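Local atomic coordinates of cyclase (Streptomyces sp. R1128, PDB entry 3TFZ), a protein that probably cyclises and aromatises a poly-beta-ketone chain in the assembly of R1128 aromatic polyketides, as an aromatase/cyclase of the Bet v 1-like superfamily. Residues Ala59-Leu71 / Ile78-Gly90. Residues are numbered along the deposited sequence; the frame is centred on the assembly and turned at random.
Sequences AGEINTWTSRRDL and IAYRQLETAPIVG. With CXS (3-cyclohexyl-1-propylsulfonic acid), chain H.
Leu-71 and Ile-78 pair beside the turn of an antiparallel beta hairpin, strands 61-72 and 77-82, in the curved sheet of the helix-grip (Bet v 1-like) fold. Backbone bonds hold Asp-70 to Ala-79 and Arg-68 to Arg-81 in both directions. A classic beta bulge then breaks the register: Leu-83 and Glu-84 both face Thr-66, whose O takes a 2.7 Å bond from Leu-83 N and a weak one from Glu-84 N.

Trp-65, Ser-67, Arg-69, Tyr-80 and Gln-82 line the concave face, where a molecule of CXS, probably from the crystallisation liquor, is bound. Its sulfonate is gripped on three oxygens. Trp-65 NE1 reaches O3 near the plane of the indole, Ser-67 OG lies 2.9 Å from O2, and Gln-82 NE2 points almost straight at O1 (2.7 Å, 171° at the hydrogen); His-112 also bonds the ligand. Gln-82 NE2 sits over one face of the Trp-65 ring, toward its rim and 3.2 Å from CD1, with the amide and ring planes 22° apart. With CG wedged between backbone N and carbonyl carbon (chi1 61°), the indole is set beside the ligand, Trp-65 CZ2 3.9 Å from C5 of the CXS cyclohexyl ring. Replacing Trp-65 with alanine would remove the NE1 donor and is likely to leave sulfonate O3 without that mate and the Gln-82 amide freer to turn. The site is consistent with the substrate pocket expected of this family.

Toward the turn, the Arg-69 guanidinium is held by Gln-50, Tyr-30 and the Leu-24 carbonyl, while Ile-78 CG2 lies over one face, near its rim, and 3.7 Å from Arg-69 CB. The Tyr-80 hydroxyl is tied to the Thr-111 carbonyl, and CXS C1 rests over the centre of the Tyr-80 ring, 3.8 Å above its plane.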
loop_
_atom_site.group_PDB
_atom_site.type_symbol
_atom_site.label_atom_id
_atom_site.label_comp_id
_atom_site.label_asym_id
_atom_site.label_seq_id
_atom_site.Cartn_x
_atom_site.Cartn_y
_atom_site.Cartn_z
ATOM N N ALA A 59 -0.964 13.542 -16.659
ATOM C CA ALA A 59 0.267 13.920 -17.417
ATOM C C ALA A 59 0.056 15.249 -18.104
ATOM O O ALA A 59 -0.399 16.198 -17.510
ATOM C CB ALA A 59 0.672 12.833 -18.420
ATOM N N GLY A 60 0.373 15.355 -19.369
ATOM C CA GLY A 60 -0.026 16.599 -20.071
ATOM C C GLY A 60 -1.418 17.176 -19.641
ATOM O O GLY A 60 -1.541 18.356 -19.345
ATOM N N GLU A 61 -2.466 16.362 -19.634
ATOM C CA GLU A 61 -3.751 16.967 -19.804
ATOM C C GLU A 61 -5.047 16.284 -19.326
ATOM O O GLU A 61 -5.087 15.376 -18.489
ATOM C CB GLU A 61 -3.920 17.362 -21.251
ATOM C CG GLU A 61 -4.277 16.193 -22.149
ATOM C CD GLU A 61 -3.231 15.146 -22.152
ATOM O OE1 GLU A 61 -3.373 14.251 -21.315
ATOM O OE2 GLU A 61 -2.271 15.212 -22.959
ATOM N N ILE A 62 -6.103 16.823 -19.903
ATOM C CA ILE A 62 -7.405 16.710 -19.378
ATOM C C ILE A 62 -8.055 15.449 -19.927
ATOM O O ILE A 62 -8.320 15.315 -21.116
ATOM C CB ILE A 62 -8.191 17.966 -19.671
ATOM C CG1 ILE A 62 -9.572 17.900 -19.041
ATOM C CG2 ILE A 62 -8.299 18.167 -21.186
ATOM C CD1 ILE A 62 -9.520 17.784 -17.655
ATOM N N ASN A 63 -8.234 14.498 -19.024
ATOM C CA ASN A 63 -8.981 13.320 -19.332
ATOM C C ASN A 63 -10.383 13.364 -18.742
ATOM O O ASN A 63 -10.641 13.974 -17.696
ATOM C CB ASN A 63 -8.203 12.056 -18.910
ATOM C CG ASN A 63 -7.156 11.623 -19.982
ATOM O OD1 ASN A 63 -7.230 10.528 -20.465
ATOM N ND2 ASN A 63 -6.227 12.490 -20.351
ATOM N N THR A 64 -11.296 12.754 -19.483
ATOM C CA THR A 64 -12.650 12.675 -19.093
ATOM C C THR A 64 -13.011 11.183 -18.930
ATOM O O THR A 64 -12.649 10.378 -19.748
ATOM C CB THR A 64 -13.547 13.497 -20.040
ATOM O OG1 THR A 64 -14.753 13.745 -19.365
ATOM C CG2 THR A 64 -13.906 12.746 -21.264
ATOM N N TRP A 65 -13.680 10.825 -17.835
ATOM C CA TRP A 65 -14.266 9.513 -17.718
ATOM C C TRP A 65 -15.499 9.543 -16.840
ATOM O O TRP A 65 -15.809 10.534 -16.149
ATOM C CB TRP A 65 -13.238 8.431 -17.230
ATOM C CG TRP A 65 -12.663 8.679 -15.905
ATOM C CD1 TRP A 65 -13.301 8.552 -14.684
ATOM C CD2 TRP A 65 -11.331 9.184 -15.617
ATOM N NE1 TRP A 65 -12.443 8.938 -13.654
ATOM C CE2 TRP A 65 -11.241 9.333 -14.183
ATOM C CE3 TRP A 65 -10.213 9.520 -16.420
ATOM C CZ2 TRP A 65 -10.058 9.711 -13.538
ATOM C CZ3 TRP A 65 -9.041 9.959 -15.773
ATOM C CH2 TRP A 65 -8.967 10.040 -14.347
ATOM N N THR A 66 -16.199 8.415 -16.878
ATOM C CA THR A 66 -17.439 8.171 -16.166
ATOM C C THR A 66 -17.290 6.900 -15.321
ATOM O O THR A 66 -17.005 5.896 -15.874
ATOM C CB THR A 66 -18.565 7.957 -17.197
ATOM O OG1 THR A 66 -18.951 9.224 -17.684
ATOM C CG2 THR A 66 -19.786 7.331 -16.570
ATOM N N SER A 67 -17.519 6.965 -14.006
ATOM C CA SER A 67 -17.590 5.731 -13.230
ATOM C C SER A 67 -18.832 5.517 -12.488
ATOM O O SER A 67 -19.490 6.483 -12.000
ATOM C CB SER A 67 -16.468 5.609 -12.186
ATOM O OG SER A 67 -16.442 6.828 -11.569
ATOM N N ARG A 68 -19.136 4.215 -12.377
ATOM C CA ARG A 68 -20.183 3.735 -11.484
ATOM C C ARG A 68 -19.522 3.375 -10.179
ATOM O O ARG A 68 -18.632 2.512 -10.144
ATOM C CB ARG A 68 -20.964 2.594 -12.053
ATOM C CG ARG A 68 -22.099 2.156 -11.073
ATOM C CD ARG A 68 -22.847 0.860 -11.529
ATOM N NE ARG A 68 -23.929 1.313 -12.412
ATOM C CZ ARG A 68 -25.152 1.629 -11.963
ATOM N NH1 ARG A 68 -25.444 1.447 -10.653
ATOM N NH2 ARG A 68 -26.093 2.076 -12.812
ATOM N N ARG A 69 -19.889 4.124 -9.124
ATOM C CA ARG A 69 -19.437 3.839 -7.707
ATOM C C ARG A 69 -20.521 3.152 -6.922
ATOM O O ARG A 69 -21.638 3.697 -6.821
ATOM C CB ARG A 69 -19.021 5.112 -6.960
ATOM C CG ARG A 69 -17.829 5.859 -7.709
ATOM C CD ARG A 69 -17.846 7.380 -7.462
ATOM N NE ARG A 69 -18.221 7.875 -6.073
ATOM C CZ ARG A 69 -17.369 8.017 -5.051
ATOM N NH1 ARG A 69 -16.073 7.710 -5.208
ATOM N NH2 ARG A 69 -17.813 8.479 -3.876
ATOM N N ASP A 70 -20.219 1.962 -6.404
ATOM C CA ASP A 70 -21.158 1.237 -5.581
ATOM C C ASP A 70 -20.684 1.440 -4.183
ATOM O O ASP A 70 -19.616 0.978 -3.856
ATOM C CB ASP A 70 -21.197 -0.239 -5.968
ATOM C CG ASP A 70 -21.907 -0.462 -7.392
ATOM O OD1 ASP A 70 -23.035 0.120 -7.615
ATOM O OD2 ASP A 70 -21.349 -1.183 -8.307
ATOM N N LEU A 71 -21.434 2.161 -3.359
ATOM C CA LEU A 71 -20.950 2.554 -2.051
ATOM C C LEU A 71 -21.527 1.630 -0.956
ATOM O O LEU A 71 -22.716 1.371 -0.945
ATOM C CB LEU A 71 -21.329 4.032 -1.741
ATOM C CG LEU A 71 -20.639 5.231 -2.505
ATOM C CD1 LEU A 71 -21.339 5.522 -3.823
ATOM C CD2 LEU A 71 -20.690 6.462 -1.601
ATOM N N ILE A 78 -15.847 1.249 -1.441
ATOM C CA ILE A 78 -16.482 1.784 -2.625
ATOM C C ILE A 78 -15.896 1.048 -3.782
ATOM O O ILE A 78 -14.699 1.177 -3.996
ATOM C CB ILE A 78 -16.308 3.300 -2.792
ATOM C CG1 ILE A 78 -16.839 4.094 -1.549
ATOM C CG2 ILE A 78 -16.962 3.752 -4.167
ATOM C CD1 ILE A 78 -16.465 5.566 -1.539
ATOM N N ALA A 79 -16.695 0.184 -4.438
ATOM C CA ALA A 79 -16.350 -0.487 -5.715
ATOM C C ALA A 79 -16.624 0.520 -6.873
ATOM O O ALA A 79 -17.679 1.158 -6.941
ATOM C CB ALA A 79 -17.220 -1.772 -5.935
ATOM N N TYR A 80 -15.633 0.710 -7.743
ATOM C CA TYR A 80 -15.794 1.593 -8.903
ATOM C C TYR A 80 -15.582 0.779 -10.183
ATOM O O TYR A 80 -14.825 -0.156 -10.176
ATOM C CB TYR A 80 -14.931 2.914 -8.792
ATOM C CG TYR A 80 -13.456 2.672 -8.971
ATOM C CD1 TYR A 80 -12.897 2.686 -10.238
ATOM C CD2 TYR A 80 -12.588 2.430 -7.837
ATOM C CE1 TYR A 80 -11.540 2.407 -10.424
ATOM C CE2 TYR A 80 -11.326 2.133 -8.017
ATOM C CZ TYR A 80 -10.784 2.130 -9.309
ATOM O OH TYR A 80 -9.473 1.886 -9.459
ATOM N N ARG A 81 -16.291 1.123 -11.276
ATOM C CA ARG A 81 -16.039 0.567 -12.638
ATOM C C ARG A 81 -16.255 1.790 -13.551
ATOM O O ARG A 81 -17.235 2.515 -13.414
ATOM C CB ARG A 81 -17.001 -0.600 -12.985
ATOM C CG ARG A 81 -16.748 -1.424 -14.290
ATOM C CD ARG A 81 -17.914 -2.362 -14.856
ATOM N NE ARG A 81 -17.500 -3.558 -15.696
ATOM C CZ ARG A 81 -16.898 -3.588 -16.942
ATOM N NH1 ARG A 81 -16.547 -2.477 -17.637
ATOM N NH2 ARG A 81 -16.612 -4.776 -17.532
ATOM N N GLN A 82 -15.281 2.075 -14.445
ATOM C CA GLN A 82 -15.395 3.172 -15.399
ATOM C C GLN A 82 -16.247 2.708 -16.614
ATOM O O GLN A 82 -15.935 1.679 -17.145
ATOM C CB GLN A 82 -13.984 3.625 -15.817
ATOM C CG GLN A 82 -13.344 4.307 -14.675
ATOM C CD GLN A 82 -12.127 5.091 -15.111
ATOM O OE1 GLN A 82 -11.681 5.026 -16.292
ATOM N NE2 GLN A 82 -11.580 5.847 -14.175
ATOM N N LEU A 83 -17.317 3.436 -16.949
ATOM C CA LEU A 83 -18.277 3.137 -18.042
ATOM C C LEU A 83 -17.882 3.832 -19.341
ATOM O O LEU A 83 -18.385 3.499 -20.407
ATOM C CB LEU A 83 -19.707 3.575 -17.677
ATOM C CG LEU A 83 -20.251 2.976 -16.369
ATOM C CD1 LEU A 83 -21.723 3.389 -16.156
ATOM C CD2 LEU A 83 -20.009 1.396 -16.268
ATOM N N GLU A 84 -17.063 4.869 -19.212
ATOM C CA GLU A 84 -16.461 5.554 -20.323
ATOM C C GLU A 84 -15.051 5.847 -19.787
ATOM O O GLU A 84 -14.908 6.135 -18.630
ATOM C CB GLU A 84 -17.337 6.785 -20.795
ATOM C CG GLU A 84 -18.551 6.274 -21.758
ATOM C CD GLU A 84 -19.699 7.242 -21.910
ATOM O OE1 GLU A 84 -20.639 7.249 -21.070
ATOM O OE2 GLU A 84 -19.679 7.999 -22.897
ATOM N N THR A 85 -14.029 5.690 -20.616
ATOM C CA THR A 85 -12.657 5.713 -20.122
ATOM C C THR A 85 -11.815 6.692 -20.988
ATOM O O THR A 85 -12.351 7.404 -21.792
ATOM C CB THR A 85 -12.036 4.283 -20.092
ATOM O OG1 THR A 85 -11.925 3.778 -21.421
ATOM C CG2 THR A 85 -12.930 3.313 -19.390
ATOM N N ALA A 86 -10.553 6.859 -20.683
ATOM C CA ALA A 86 -9.677 7.684 -21.520
ATOM C C ALA A 86 -9.265 6.831 -22.715
ATOM O O ALA A 86 -9.304 5.599 -22.611
ATOM C CB ALA A 86 -8.403 8.073 -20.697
ATOM N N PRO A 87 -8.865 7.464 -23.842
ATOM C CA PRO A 87 -8.558 6.668 -25.113
ATOM C C PRO A 87 -7.614 5.438 -25.004
ATOM O O PRO A 87 -7.845 4.475 -25.687
ATOM C CB PRO A 87 -8.007 7.700 -26.116
ATOM C CG PRO A 87 -8.615 9.039 -25.586
ATOM C CD PRO A 87 -8.752 8.917 -24.040
ATOM N N ILE A 88 -6.603 5.459 -24.170
ATOM C CA ILE A 88 -5.648 4.362 -24.116
ATOM C C ILE A 88 -6.151 3.276 -23.151
ATOM O O ILE A 88 -5.524 2.227 -22.998
ATOM C CB ILE A 88 -4.230 4.852 -23.726
ATOM C CG1 ILE A 88 -4.275 5.439 -22.288
ATOM C CG2 ILE A 88 -3.711 5.881 -24.841
ATOM C CD1 ILE A 88 -3.055 5.027 -21.350
ATOM N N VAL A 89 -7.324 3.509 -22.540
ATOM C CA VAL A 89 -7.762 2.597 -21.441
ATOM C C VAL A 89 -8.822 1.726 -21.959
ATOM O O VAL A 89 -9.756 2.220 -22.628
ATOM C CB VAL A 89 -8.280 3.378 -20.157
ATOM C CG1 VAL A 89 -9.030 2.448 -19.169
ATOM C CG2 VAL A 89 -7.187 4.098 -19.528
ATOM N N GLY A 90 -8.694 0.431 -21.684
ATOM C CA GLY A 90 -9.664 -0.522 -22.244
ATOM C C GLY A 90 -10.524 -0.899 -21.093
ATOM O O GLY A 90 -11.740 -0.978 -21.227
HETATM S S CXS H . -12.945 6.587 -10.463
HETATM O O1 CXS H . -12.811 6.023 -11.820
HETATM O O2 CXS H . -14.231 6.195 -9.795
HETATM O O3 CXS H . -12.853 8.047 -10.649
HETATM C C1 CXS H . -11.706 6.271 -9.352
HETATM C C2 CXS H . -10.354 6.651 -9.882
HETATM C C3 CXS H . -9.367 5.541 -9.746
HETATM N N CXS H . -8.027 6.086 -9.968
HETATM C C4 CXS H . -7.623 6.654 -11.263
HETATM C C5 CXS H . -8.507 6.273 -12.432
HETATM C C6 CXS H . -7.636 5.729 -13.585
HETATM C C7 CXS H . -6.651 6.716 -14.191
HETATM C C8 CXS H . -5.891 7.217 -12.973
HETATM C C9 CXS H . -6.204 6.300 -11.764
#